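Local coordinates for macrophomate synthase intermolecular Diels-Alderase (PDB 1IZC), which belongs to the HpcH/HpaI aldolase/citrate lyase family of TIM-barrel enzymes and holds a magnesium ion together with pyruvic acid, at residues S19-Y24 with P168-T173; P25-Q30 with N175-I180; G45-I50 with V273-W278; V55-A60 with I85-H90; P200-L205 with N246-F251. The protein carries 1 engineered substitution. One frame throughout, in Å; residues are numbered along the deposited sequence.

Contact 1 of 5, residues S19-Y24 with P168-T173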
# COMPACT_ATOMS: atom_id res chain seq x y z
N SER A 19 -23.83 4.76 17.05
CA SER A 19 -23.96 3.56 17.88
C SER A 19 -23.06 3.73 19.11
O SER A 19 -22.37 4.74 19.24
CB SER A 19 -23.53 2.32 17.10
OG SER A 19 -23.86 1.15 17.82
N ALA A 20 -23.06 2.74 20.00
CA ALA A 20 -22.23 2.81 21.20
C ALA A 20 -20.76 2.87 20.81
O ALA A 20 -19.96 3.49 21.50
CB ALA A 20 -22.49 1.61 22.10
N MET A 21 -20.40 2.18 19.73
CA MET A 21 -19.02 2.18 19.24
C MET A 21 -19.04 2.60 17.78
O MET A 21 -19.88 2.15 17.00
CB MET A 21 -18.39 0.80 19.39
CG MET A 21 -18.40 0.30 20.84
SD MET A 21 -17.31 -1.10 21.08
CE MET A 21 -17.99 -2.26 19.92
N LEU A 22 -18.09 3.45 17.40
CA LEU A 22 -18.06 3.97 16.04
C LEU A 22 -17.61 2.99 14.96
O LEU A 22 -17.57 3.33 13.78
CB LEU A 22 -17.23 5.26 16.00
CG LEU A 22 -17.80 6.38 16.88
CD1 LEU A 22 -16.87 7.58 16.82
CD2 LEU A 22 -19.21 6.77 16.43
N THR A 23 -17.29 1.77 15.38
CA THR A 23 -16.92 0.68 14.48
C THR A 23 -18.20 -0.04 14.05
O THR A 23 -18.16 -0.97 13.24
CB THR A 23 -16.02 -0.34 15.18
OG1 THR A 23 -16.56 -0.63 16.48
CG2 THR A 23 -14.60 0.20 15.33
N TYR A 24 -19.33 0.41 14.59
CA TYR A 24 -20.64 -0.16 14.25
C TYR A 24 -21.50 0.88 13.55
O TYR A 24 -21.32 2.08 13.75
CB TYR A 24 -21.33 -0.71 15.50
CG TYR A 24 -20.83 -2.09 15.84
CD1 TYR A 24 -19.72 -2.27 16.65
CD2 TYR A 24 -21.41 -3.21 15.25
CE1 TYR A 24 -19.20 -3.54 16.88
CE2 TYR A 24 -20.89 -4.49 15.47
CZ TYR A 24 -19.78 -4.65 16.29
OH TYR A 24 -19.27 -5.91 16.52
N PRO A 168 -24.38 -8.16 23.35
CA PRO A 168 -22.91 -8.28 23.34
C PRO A 168 -22.28 -8.51 21.97
O PRO A 168 -21.08 -8.29 21.78
CB PRO A 168 -22.65 -9.48 24.28
CG PRO A 168 -23.86 -9.52 25.14
CD PRO A 168 -24.96 -9.24 24.17
N TYR A 169 -23.09 -8.97 21.02
CA TYR A 169 -22.58 -9.23 19.69
C TYR A 169 -23.08 -8.23 18.67
O TYR A 169 -22.79 -8.34 17.48
CB TYR A 169 -22.94 -10.66 19.32
CG TYR A 169 -22.41 -11.60 20.38
CD1 TYR A 169 -23.17 -11.92 21.50
CD2 TYR A 169 -21.09 -12.05 20.32
CE1 TYR A 169 -22.63 -12.67 22.56
CE2 TYR A 169 -20.54 -12.80 21.36
CZ TYR A 169 -21.31 -13.10 22.48
OH TYR A 169 -20.75 -13.81 23.52
N ASN A 170 -23.82 -7.25 19.16
CA ASN A 170 -24.36 -6.19 18.32
C ASN A 170 -25.22 -6.68 17.17
O ASN A 170 -25.31 -6.07 16.11
CB ASN A 170 -23.20 -5.30 17.82
CG ASN A 170 -22.89 -4.16 18.80
OD1 ASN A 170 -23.58 -3.16 18.81
ND2 ASN A 170 -21.85 -4.34 19.63
N VAL A 171 -25.88 -7.82 17.39
CA VAL A 171 -26.78 -8.35 16.38
C VAL A 171 -27.99 -7.43 16.26
O VAL A 171 -28.51 -7.21 15.17
CB VAL A 171 -27.24 -9.78 16.77
CG1 VAL A 171 -28.49 -10.15 15.99
CG2 VAL A 171 -26.13 -10.77 16.48
N ALA A 172 -28.45 -6.88 17.39
CA ALA A 172 -29.60 -5.99 17.38
C ALA A 172 -29.22 -4.69 16.67
O ALA A 172 -29.99 -4.13 15.89
CB ALA A 172 -30.07 -5.70 18.81
N THR A 173 -28.02 -4.21 16.97
CA THR A 173 -27.53 -2.98 16.36
C THR A 173 -27.59 -3.12 14.85
O THR A 173 -28.16 -2.27 14.14
CB THR A 173 -26.08 -2.71 16.76
OG1 THR A 173 -26.03 -2.51 18.17
CG2 THR A 173 -25.53 -1.48 16.04
O HOH W 1 -22.16 -0.68 18.86
O HOH W 2 -26.03 -0.01 18.97
O HOH W 3 -20.20 -6.69 19.54
O HOH W 4 -20.93 -7.87 15.70
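Asn170 lays its amide on the ring of Tyr24, and the stack runs the length of the asparagine side chain. Asn170 CB comes first, 3.4 Å from Tyr24 CE2. Asn170 CG follows, 3.8 Å above the plane of the Tyr24 ring and over its centre, with the amide and ring planes 19° apart. There the side chain forks. Asn170 ND2 heads for the phenol end, 3.9 Å from Tyr24 CZ, and bonds to Ala161 O and to water 3, which also reaches Pro168 O. Asn170 OD1 lies nearer the CG side of the ring and accepts a hydrogen bond from Thr173 OG1 at 2.6 Å. The contact joins a loop before helix 28-37, with a type I turn from Met21 to Tyr24, to the start of helix 171-177, which leads into strand 179-184 of the TIM barrel; Asn170 holds the N-cap position without a side-chain capping bond. Thr173 CG2, anti to the backbone N, faces Ser19 and stops 3.6 Å from Ser19 OG. The polar links between the two segments run through water. Water 1 sits 2.7 Å from Ser19 OG and donates to Asn170 OD1, water 2 joins Ser19 OG to Thr173 OG1, and water 4 lies in the plane of the tyrosine ring, 2.7 Å from Tyr24 OH, donating to Tyr169 O. Tyr24 OH also bonds to Thr153 OG1.

Contact 2 of 5, residues P25-Q30 with N175-I180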
# COMPACT_ATOMS: atom_id res chain seq x y z
N PRO A 25 -22.45 0.43 12.72
CA PRO A 25 -23.30 1.40 12.01
C PRO A 25 -24.19 2.28 12.86
O PRO A 25 -24.78 1.83 13.84
CB PRO A 25 -24.13 0.52 11.08
CG PRO A 25 -24.36 -0.70 11.92
CD PRO A 25 -22.95 -0.94 12.52
N GLY A 26 -24.26 3.55 12.48
CA GLY A 26 -25.14 4.48 13.15
C GLY A 26 -26.55 4.14 12.70
O GLY A 26 -26.74 3.36 11.76
N ASN A 27 -27.55 4.73 13.35
CA ASN A 27 -28.93 4.39 13.01
C ASN A 27 -29.53 5.13 11.81
O ASN A 27 -30.32 6.07 11.98
CB ASN A 27 -29.83 4.58 14.23
CG ASN A 27 -31.14 3.83 14.09
OD1 ASN A 27 -31.51 3.43 12.98
ND2 ASN A 27 -31.85 3.63 15.20
N LEU A 28 -29.16 4.70 10.61
CA LEU A 28 -29.68 5.32 9.40
C LEU A 28 -31.18 5.05 9.29
O LEU A 28 -31.93 5.87 8.76
CB LEU A 28 -28.94 4.79 8.16
CG LEU A 28 -29.46 5.24 6.79
CD1 LEU A 28 -29.36 6.78 6.69
CD2 LEU A 28 -28.65 4.57 5.67
N ARG A 29 -31.61 3.89 9.79
CA ARG A 29 -33.03 3.54 9.75
C ARG A 29 -33.86 4.66 10.41
O ARG A 29 -34.85 5.15 9.83
CB ARG A 29 -33.25 2.21 10.50
CG ARG A 29 -34.66 1.60 10.39
CD ARG A 29 -34.81 0.71 9.13
NE ARG A 29 -33.84 -0.38 9.13
CZ ARG A 29 -33.96 -1.53 9.81
NH1 ARG A 29 -35.02 -1.79 10.58
NH2 ARG A 29 -32.99 -2.42 9.73
N GLN A 30 -33.45 5.07 11.60
CA GLN A 30 -34.17 6.12 12.32
C GLN A 30 -33.96 7.48 11.68
O GLN A 30 -34.86 8.31 11.65
CB GLN A 30 -33.73 6.17 13.79
CG GLN A 30 -34.64 7.04 14.65
CD GLN A 30 -36.07 6.52 14.63
OE1 GLN A 30 -36.31 5.34 14.89
NE2 GLN A 30 -37.02 7.40 14.32
N ASN A 175 -29.21 -5.42 12.91
CA ASN A 175 -30.51 -5.64 12.30
C ASN A 175 -31.49 -4.46 12.43
O ASN A 175 -32.44 -4.35 11.64
CB ASN A 175 -31.12 -6.95 12.84
CG ASN A 175 -30.52 -8.20 12.16
OD1 ASN A 175 -29.55 -8.12 11.39
ND2 ASN A 175 -31.10 -9.36 12.46
N ASN A 176 -31.25 -3.57 13.39
CA ASN A 176 -32.12 -2.42 13.58
C ASN A 176 -31.62 -1.14 12.92
O ASN A 176 -32.41 -0.25 12.63
CB ASN A 176 -32.31 -2.12 15.07
CG ASN A 176 -32.97 -3.26 15.82
OD1 ASN A 176 -33.78 -3.99 15.27
ND2 ASN A 176 -32.63 -3.41 17.09
N HIS A 177 -30.32 -1.04 12.67
CA HIS A 177 -29.77 0.19 12.10
C HIS A 177 -29.55 0.20 10.59
O HIS A 177 -29.65 1.25 9.95
CB HIS A 177 -28.42 0.52 12.74
CG HIS A 177 -28.50 1.00 14.16
ND1 HIS A 177 -27.41 1.50 14.83
CD2 HIS A 177 -29.54 1.07 15.02
CE1 HIS A 177 -27.77 1.85 16.05
NE2 HIS A 177 -29.06 1.60 16.20
N VAL A 178 -29.22 -0.97 10.05
CA VAL A 178 -28.87 -1.11 8.63
C VAL A 178 -30.02 -1.06 7.64
O VAL A 178 -31.06 -1.69 7.85
CB VAL A 178 -28.06 -2.42 8.42
CG1 VAL A 178 -27.73 -2.61 6.94
CG2 VAL A 178 -26.77 -2.36 9.25
N CYS A 179 -29.81 -0.31 6.56
CA CYS A 179 -30.83 -0.11 5.52
C CYS A 179 -30.45 -0.64 4.14
O CYS A 179 -29.27 -0.69 3.77
CB CYS A 179 -31.12 1.39 5.38
SG CYS A 179 -31.67 2.19 6.90
N ILE A 180 -31.48 -1.03 3.38
CA ILE A 180 -31.33 -1.54 2.02
C ILE A 180 -32.02 -0.56 1.07
O ILE A 180 -33.19 -0.19 1.27
CB ILE A 180 -31.96 -2.94 1.82
CG1 ILE A 180 -31.32 -3.96 2.75
CG2 ILE A 180 -31.74 -3.41 0.40
CD1 ILE A 180 -31.76 -5.40 2.45
O HOH W 5 -30.56 3.19 17.80
O HOH W 6 -33.95 1.37 14.27
O HOH W 7 -35.24 -4.65 11.61
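His177 and Asn27 make the dense part of this junction. The amide of Asn27 is stacked on the imidazole, planes 19° apart, and Asn27 CB makes a CH-pi contact 3.6 Å from the centroid of the His177 ring. At the ring edge, His177 ND1 gives an almost straight hydrogen bond of 2.8 Å to Pro25 O, in the imidazole plane. Cys179 SG lies against the first turn of helix 28-37, 3.8 Å from Leu28 CG. The Arg29 chain is bent at chi2 and chi3 (86° and 59°), which turns CD and NE back toward the helix end; Asn176 O lies over the centre of the guanidinium. Arg29 NH2 makes two 2.8 Å bonds: a nearly straight one to Val178 O, in the guanidinium plane, and a more bent one to Asn175 O, tilted from it. The watered side is looser: water 5 bridges Asn27 ND2 and His177 NE2, water 6 joins Asn27 ND2 to Asn176 O, and water 7 links Arg29 NH1 to Asn175 O. Asn27 OD1 caps helix 28-37 by accepting from Gln30 N at 2.9 Å. In this TIM barrel, Arg29 thus closes the carboxyl end of helix 171-177 before strand 179-184; carbonyls gathered there would probably favour its positive charge.

Contact 3 of 5, residues G45-I50 with V273-W278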
# COMPACT_ATOMS: atom_id res chain seq x y z
N GLY A 45 -25.59 14.80 2.20
CA GLY A 45 -24.31 14.13 2.24
C GLY A 45 -23.40 14.40 1.06
O GLY A 45 -23.66 15.28 0.24
N VAL A 46 -22.34 13.60 0.97
CA VAL A 46 -21.35 13.76 -0.08
C VAL A 46 -21.01 12.40 -0.68
O VAL A 46 -20.91 11.39 0.04
CB VAL A 46 -20.07 14.45 0.49
CG1 VAL A 46 -19.44 13.60 1.60
CG2 VAL A 46 -19.05 14.72 -0.62
N ALA A 47 -20.87 12.37 -2.01
CA ALA A 47 -20.54 11.14 -2.73
C ALA A 47 -19.02 11.06 -2.75
O ALA A 47 -18.34 12.05 -3.02
CB ALA A 47 -21.10 11.19 -4.14
N HIS A 48 -18.50 9.87 -2.47
CA HIS A 48 -17.06 9.62 -2.33
C HIS A 48 -16.59 8.50 -3.27
O HIS A 48 -16.88 7.31 -3.06
CB HIS A 48 -16.83 9.32 -0.84
CG HIS A 48 -15.43 8.98 -0.43
ND1 HIS A 48 -14.31 9.55 -1.02
CD2 HIS A 48 -14.97 8.25 0.61
CE1 HIS A 48 -13.23 9.18 -0.36
NE2 HIS A 48 -13.60 8.39 0.64
N GLY A 49 -15.89 8.90 -4.33
CA GLY A 49 -15.39 7.97 -5.33
C GLY A 49 -13.87 7.95 -5.43
O GLY A 49 -13.31 7.13 -6.15
N ILE A 50 -13.20 8.85 -4.72
CA ILE A 50 -11.73 8.89 -4.73
C ILE A 50 -11.27 7.85 -3.70
O ILE A 50 -11.56 7.99 -2.51
CB ILE A 50 -11.20 10.27 -4.31
CG1 ILE A 50 -11.62 11.32 -5.35
CG2 ILE A 50 -9.68 10.23 -4.20
CD1 ILE A 50 -11.36 12.77 -4.91
N VAL A 273 -25.12 16.20 -2.03
CA VAL A 273 -25.04 17.56 -2.56
C VAL A 273 -23.70 17.95 -3.17
O VAL A 273 -23.54 19.07 -3.65
CB VAL A 273 -25.44 18.60 -1.49
CG1 VAL A 273 -26.90 18.34 -1.05
CG2 VAL A 273 -24.50 18.54 -0.31
N GLN A 274 -22.74 17.04 -3.14
CA GLN A 274 -21.42 17.30 -3.71
C GLN A 274 -20.82 15.92 -4.00
O GLN A 274 -21.20 14.92 -3.38
CB GLN A 274 -20.58 18.09 -2.70
CG GLN A 274 -19.54 19.06 -3.27
CD GLN A 274 -19.91 19.65 -4.62
OE1 GLN A 274 -19.64 19.04 -5.66
NE2 GLN A 274 -20.51 20.82 -4.62
N PHE A 275 -19.92 15.85 -4.97
CA PHE A 275 -19.29 14.60 -5.38
C PHE A 275 -17.80 14.92 -5.37
O PHE A 275 -17.37 15.91 -5.97
CB PHE A 275 -19.81 14.24 -6.77
CG PHE A 275 -21.30 14.50 -6.90
CD1 PHE A 275 -21.77 15.80 -7.09
CD2 PHE A 275 -22.21 13.47 -6.71
CE1 PHE A 275 -23.14 16.08 -7.06
CE2 PHE A 275 -23.59 13.73 -6.68
CZ PHE A 275 -24.05 15.04 -6.86
N ASP A 276 -17.01 14.11 -4.67
CA ASP A 276 -15.60 14.45 -4.57
C ASP A 276 -14.85 14.56 -5.88
O ASP A 276 -14.16 15.56 -6.11
CB ASP A 276 -14.87 13.57 -3.53
CG ASP A 276 -14.85 12.09 -3.88
OD1 ASP A 276 -15.46 11.64 -4.87
OD2 ASP A 276 -14.17 11.36 -3.12
N VAL A 277 -15.00 13.59 -6.79
CA VAL A 277 -14.25 13.66 -8.04
C VAL A 277 -14.66 14.83 -8.94
O VAL A 277 -13.82 15.66 -9.33
CB VAL A 277 -14.39 12.35 -8.85
CG1 VAL A 277 -13.66 12.48 -10.18
CG2 VAL A 277 -13.80 11.20 -8.05
N TRP A 278 -15.94 14.92 -9.26
CA TRP A 278 -16.39 16.01 -10.12
C TRP A 278 -16.27 17.36 -9.43
O TRP A 278 -15.96 18.35 -10.09
CB TRP A 278 -17.84 15.79 -10.55
CG TRP A 278 -18.01 14.71 -11.56
CD1 TRP A 278 -17.03 13.89 -12.07
CD2 TRP A 278 -19.23 14.32 -12.21
NE1 TRP A 278 -17.57 13.02 -12.98
CE2 TRP A 278 -18.91 13.26 -13.09
CE3 TRP A 278 -20.55 14.76 -12.13
CZ2 TRP A 278 -19.88 12.63 -13.88
CZ3 TRP A 278 -21.51 14.14 -12.91
CH2 TRP A 278 -21.17 13.08 -13.78
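Asp276 holds CG between its backbone N and carbonyl carbon (chi1 63°), while His48 has CG anti to the backbone N (chi1 178°); these settings place the two CG atoms from which carboxylate and imidazole meet. His48 ND1 donates to Asp276 OD2 at 2.8 Å, nearly straight and in the ring plane but from above the carboxylate plane, the two planes being 73° apart. Ile50 N reaches the same OD2 of Asp276 from the opposite face, on the syn side, at 3.1 Å. The other oxygen, Asp276 OD1, accepts from Gly49 N at 2.8 Å. The backbones run as parallel strands: Ala47 N bonds to Gln274 O at 2.9 Å, and Ala47 O receives Asp276 N at 3.0 Å. Strands 43-48 and 271-275 are the first and last of the eight, so this ladder closes the TIM barrel. Ala47 CB touches Phe275 CD2 at 3.6 Å, and Ile50 CG1 presses on Val277 CG2 at 3.5 Å, tighter than usual carbon contact. Trp152 of a neighbouring subunit packs on Ala47, Asp276 and Val277, and Gln274 NE2 bonds to Ser287 of another. His48 NE2 is bonded to Thr56 OG1, fixing the imidazole at both nitrogens. Gripped by the N-H groups of Gly49 and Ile50 and by the histidine, with a weak bond from Val277 N, and placed in the first turn of helix 276-295, the Asp276 carboxylate is probably stabilised as an anion.

Contact 4 of 5, residues V55-A60 with I85-H90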
# COMPACT_ATOMS: atom_id res chain seq x y z
N VAL A 55 -8.78 11.37 1.89
CA VAL A 55 -9.92 12.14 1.39
C VAL A 55 -11.15 11.89 2.27
O VAL A 55 -11.89 12.81 2.59
CB VAL A 55 -10.23 11.76 -0.07
CG1 VAL A 55 -11.55 12.41 -0.52
CG2 VAL A 55 -9.10 12.25 -0.97
N THR A 56 -11.37 10.64 2.67
CA THR A 56 -12.53 10.36 3.52
C THR A 56 -12.44 11.21 4.78
O THR A 56 -13.44 11.73 5.27
CB THR A 56 -12.57 8.89 3.99
OG1 THR A 56 -12.17 8.03 2.91
CG2 THR A 56 -13.99 8.53 4.43
N LYS A 57 -11.24 11.32 5.33
CA LYS A 57 -11.05 12.12 6.54
C LYS A 57 -11.37 13.60 6.31
O LYS A 57 -11.95 14.26 7.18
CB LYS A 57 -9.62 11.96 7.04
CG LYS A 57 -9.33 10.56 7.59
CD LYS A 57 -7.84 10.41 7.94
CE LYS A 57 -7.56 9.05 8.59
NZ LYS A 57 -6.10 8.91 8.89
N VAL A 58 -10.96 14.13 5.17
CA VAL A 58 -11.24 15.53 4.85
C VAL A 58 -12.76 15.71 4.71
O VAL A 58 -13.34 16.66 5.22
CB VAL A 58 -10.56 15.95 3.54
CG1 VAL A 58 -11.00 17.37 3.13
CG2 VAL A 58 -9.04 15.89 3.71
N LEU A 59 -13.41 14.77 4.03
CA LEU A 59 -14.86 14.84 3.86
C LEU A 59 -15.57 14.71 5.22
O LEU A 59 -16.52 15.44 5.51
CB LEU A 59 -15.34 13.72 2.93
CG LEU A 59 -14.80 13.75 1.50
CD1 LEU A 59 -15.36 12.56 0.73
CD2 LEU A 59 -15.20 15.07 0.83
N ALA A 60 -15.12 13.77 6.04
CA ALA A 60 -15.75 13.56 7.34
C ALA A 60 -15.65 14.80 8.24
O ALA A 60 -16.57 15.09 9.00
CB ALA A 60 -15.12 12.36 8.06
N ILE A 85 -14.56 3.48 5.61
CA ILE A 85 -15.81 3.46 6.36
C ILE A 85 -15.52 3.85 7.82
O ILE A 85 -16.23 4.68 8.40
CB ILE A 85 -16.49 2.09 6.26
CG1 ILE A 85 -16.92 1.86 4.80
CG2 ILE A 85 -17.72 2.03 7.19
CD1 ILE A 85 -17.42 0.43 4.51
N HIS A 86 -14.48 3.26 8.40
CA HIS A 86 -14.09 3.59 9.77
C HIS A 86 -13.76 5.09 9.85
O HIS A 86 -14.20 5.78 10.75
CB HIS A 86 -12.83 2.84 10.20
CG HIS A 86 -13.08 1.46 10.71
ND1 HIS A 86 -12.07 0.65 11.16
CD2 HIS A 86 -14.23 0.75 10.85
CE1 HIS A 86 -12.58 -0.51 11.56
NE2 HIS A 86 -13.89 -0.47 11.38
N ALA A 87 -12.97 5.58 8.90
CA ALA A 87 -12.60 7.00 8.95
C ALA A 87 -13.81 7.94 8.87
O ALA A 87 -13.86 8.96 9.58
CB ALA A 87 -11.60 7.33 7.84
N ALA A 88 -14.77 7.63 8.01
CA ALA A 88 -15.96 8.48 7.89
C ALA A 88 -16.68 8.62 9.22
O ALA A 88 -17.06 9.72 9.63
CB ALA A 88 -16.93 7.92 6.84
N GLN A 89 -16.88 7.50 9.91
CA GLN A 89 -17.58 7.56 11.17
C GLN A 89 -16.75 8.10 12.32
O GLN A 89 -17.25 8.85 13.15
CB GLN A 89 -18.16 6.18 11.52
CG GLN A 89 -19.31 5.79 10.61
CD GLN A 89 -20.34 4.88 11.28
OE1 GLN A 89 -21.52 5.25 11.43
NE2 GLN A 89 -19.91 3.69 11.67
N HIS A 90 -15.46 7.77 12.37
CA HIS A 90 -14.63 8.24 13.48
C HIS A 90 -14.22 9.71 13.36
O HIS A 90 -14.27 10.44 14.34
CB HIS A 90 -13.37 7.36 13.62
CG HIS A 90 -13.65 5.97 14.09
ND1 HIS A 90 -13.50 5.58 15.41
CD2 HIS A 90 -14.11 4.87 13.43
CE1 HIS A 90 -13.86 4.31 15.54
NE2 HIS A 90 -14.23 3.86 14.35
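Thr56 opens the contact with its methyl: CG2, anti to the backbone N, sits 3.8 Å from Ala88 N and 3.9 Å from Ala88 CB, and Thr56 CB faces Ala87 CB at 4.3 Å. The hydroxyl branch serves another purpose: besides its bond to His48, it reaches Ser52 O. One residue on, Lys57 offers only its base here. CG is placed anti to the carbonyl carbon (chi1 -69°) and rests 4.0 Å from Ala87 CB, after which the extended chain runs on to a neighbouring subunit, where NZ forms a salt bridge with Asp83 and a hydrogen bond with His86 of that chain. Helices 53-61 and 78-91 follow the first and second strands of the TIM barrel and lie side by side on its outer layer, nearly parallel, with the axes of the two short segments 8.2 Å apart and crossing at -22°. Small side chains permit this closeness. A turn further along, Ala60 turns its CB onto the other backbone, 3.6 Å from Ala88 O and 3.9 Å from Ala87 O. Ala88 O itself accepts from Ser92 OG, and on the barrel side Ala88 packs against Val98 of strand 97-101.

Contact 5 of 5, residues P200-L205 with N246-F251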
# COMPACT_ATOMS: atom_id res chain seq x y z
N PRO A 200 -41.60 -4.85 1.73
CA PRO A 200 -41.56 -4.44 3.14
C PRO A 200 -40.11 -4.35 3.64
O PRO A 200 -39.81 -3.66 4.61
CB PRO A 200 -42.32 -5.56 3.87
CG PRO A 200 -43.02 -6.30 2.80
CD PRO A 200 -42.17 -6.20 1.59
N GLU A 201 -39.21 -5.05 2.95
CA GLU A 201 -37.82 -5.07 3.39
C GLU A 201 -36.99 -3.83 3.10
O GLU A 201 -35.96 -3.62 3.74
CB GLU A 201 -37.08 -6.27 2.77
CG GLU A 201 -37.68 -7.63 3.12
CD GLU A 201 -38.66 -8.12 2.07
OE1 GLU A 201 -39.32 -7.27 1.42
OE2 GLU A 201 -38.79 -9.35 1.90
N ILE A 202 -37.42 -2.99 2.16
CA ILE A 202 -36.61 -1.83 1.80
C ILE A 202 -36.83 -0.55 2.59
O ILE A 202 -37.90 -0.34 3.15
CB ILE A 202 -36.71 -1.54 0.29
CG1 ILE A 202 -38.07 -0.95 -0.08
CG2 ILE A 202 -36.48 -2.84 -0.47
CD1 ILE A 202 -38.14 -0.44 -1.52
N HIS A 203 -35.80 0.30 2.61
CA HIS A 203 -35.83 1.54 3.37
C HIS A 203 -35.59 2.79 2.56
O HIS A 203 -35.59 3.91 3.09
CB HIS A 203 -34.80 1.46 4.50
CG HIS A 203 -34.89 0.18 5.27
ND1 HIS A 203 -34.00 -0.86 5.09
CD2 HIS A 203 -35.82 -0.27 6.14
CE1 HIS A 203 -34.38 -1.90 5.81
NE2 HIS A 203 -35.48 -1.57 6.46
N GLY A 204 -35.37 2.61 1.26
CA GLY A 204 -35.13 3.75 0.40
C GLY A 204 -35.11 3.29 -1.05
O GLY A 204 -35.04 2.10 -1.32
N LEU A 205 -35.18 4.24 -1.98
CA LEU A 205 -35.13 3.93 -3.41
C LEU A 205 -34.29 4.99 -4.10
O LEU A 205 -34.40 6.18 -3.79
CB LEU A 205 -36.53 3.92 -4.03
CG LEU A 205 -37.31 2.61 -3.87
CD1 LEU A 205 -38.75 2.82 -4.33
CD2 LEU A 205 -36.63 1.51 -4.69
N ASN A 246 -45.73 4.07 -1.25
CA ASN A 246 -45.33 3.03 -0.32
C ASN A 246 -44.60 3.55 0.92
O ASN A 246 -44.16 2.76 1.76
CB ASN A 246 -44.47 1.99 -1.05
CG ASN A 246 -45.30 1.10 -1.97
OD1 ASN A 246 -46.05 0.23 -1.51
ND2 ASN A 246 -45.19 1.33 -3.28
N GLY A 247 -44.46 4.86 1.01
CA GLY A 247 -43.79 5.46 2.15
C GLY A 247 -42.30 5.18 2.16
O GLY A 247 -41.71 4.96 3.23
N VAL A 248 -41.69 5.19 0.97
CA VAL A 248 -40.26 4.94 0.83
C VAL A 248 -39.54 6.23 0.44
O VAL A 248 -39.88 6.86 -0.57
CB VAL A 248 -40.00 3.86 -0.25
CG1 VAL A 248 -38.51 3.59 -0.39
CG2 VAL A 248 -40.71 2.58 0.15
N PRO A 249 -38.55 6.65 1.23
CA PRO A 249 -37.86 7.89 0.87
C PRO A 249 -36.95 7.69 -0.32
O PRO A 249 -36.40 6.60 -0.51
CB PRO A 249 -37.09 8.23 2.13
CG PRO A 249 -36.70 6.88 2.66
CD PRO A 249 -37.98 6.07 2.47
N ILE A 250 -36.79 8.73 -1.12
CA ILE A 250 -35.91 8.64 -2.28
C ILE A 250 -34.51 9.14 -1.92
O ILE A 250 -34.35 10.09 -1.15
CB ILE A 250 -36.46 9.47 -3.46
CG1 ILE A 250 -37.83 8.92 -3.88
CG2 ILE A 250 -35.49 9.41 -4.65
CD1 ILE A 250 -38.54 9.77 -4.93
N PHE A 251 -33.51 8.45 -2.48
CA PHE A 251 -32.10 8.76 -2.30
C PHE A 251 -31.63 9.26 -3.66
O PHE A 251 -31.95 8.65 -4.68
CB PHE A 251 -31.30 7.49 -1.99
CG PHE A 251 -31.36 7.05 -0.56
CD1 PHE A 251 -32.58 6.82 0.06
CD2 PHE A 251 -30.19 6.82 0.14
CE1 PHE A 251 -32.63 6.35 1.38
CE2 PHE A 251 -30.22 6.35 1.45
CZ PHE A 251 -31.44 6.12 2.08
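Phe251 brings its ring obliquely to Gly204, with CE1 3.7 Å from Gly204 CA, and Pro249 O lies in plane at the ring edge. The other flat group, the His203 imidazole, has Glu201 C over one face, offset toward the rim, and its ND1 is bonded to Ile180 N on strand 179-184. Here the sixth and seventh strands of the TIM barrel, 205-207 and 250-253, run side by side and parallel, with Leu205 paired to Ile250. Next to the pair, the proline ring of Pro249 lies against the chain, CG 3.2 Å from His203 O. Val248 packs on the glycine: CG1, anti to the backbone N (chi1 -180°), is 3.5 Å from Gly204 CA and 3.8 Å from Leu205 CG, the two side chains of Val248 and Leu205 crossing at about a right angle. Ile202 CD1 reaches the same methyl, and Leu205 continues onto Phe239 and Ala243 of helix 230-245. Phe251 also meets Leu32 of helix 28-37. Leu205 is bonded at both its N and its O: the N gives a bond in the carbonyl plane to Pro249 O at 3.0 Å, and Leu205 O accepts from Phe251 N at 2.8 Å, nearly straight.

How the contacts relate
From the N terminus, residues 19-24 and 25-30 open contacts 1 and 2, which close at 168-173 and 175-180, on helix 171-177 and the strand after it; the two cross and touch through Pro25 O. Strand 43-48 then opens contact 3, which crosses both and closes late, at 273-278, joining the first and last barrel strands. Contact 4 lies within the spans of contacts 1, 2 and 3, linking neighbouring outer helices; it meets contact 3 through Thr56 and His48, and contact 1 through Gln89 and Tyr24. Contact 5 follows contacts 1, 2 and 4 in series, within the span of contact 3, and meets contact 2 where Ile180 O faces His203 N. Contacts 3 and 5 tie strands of the same barrel.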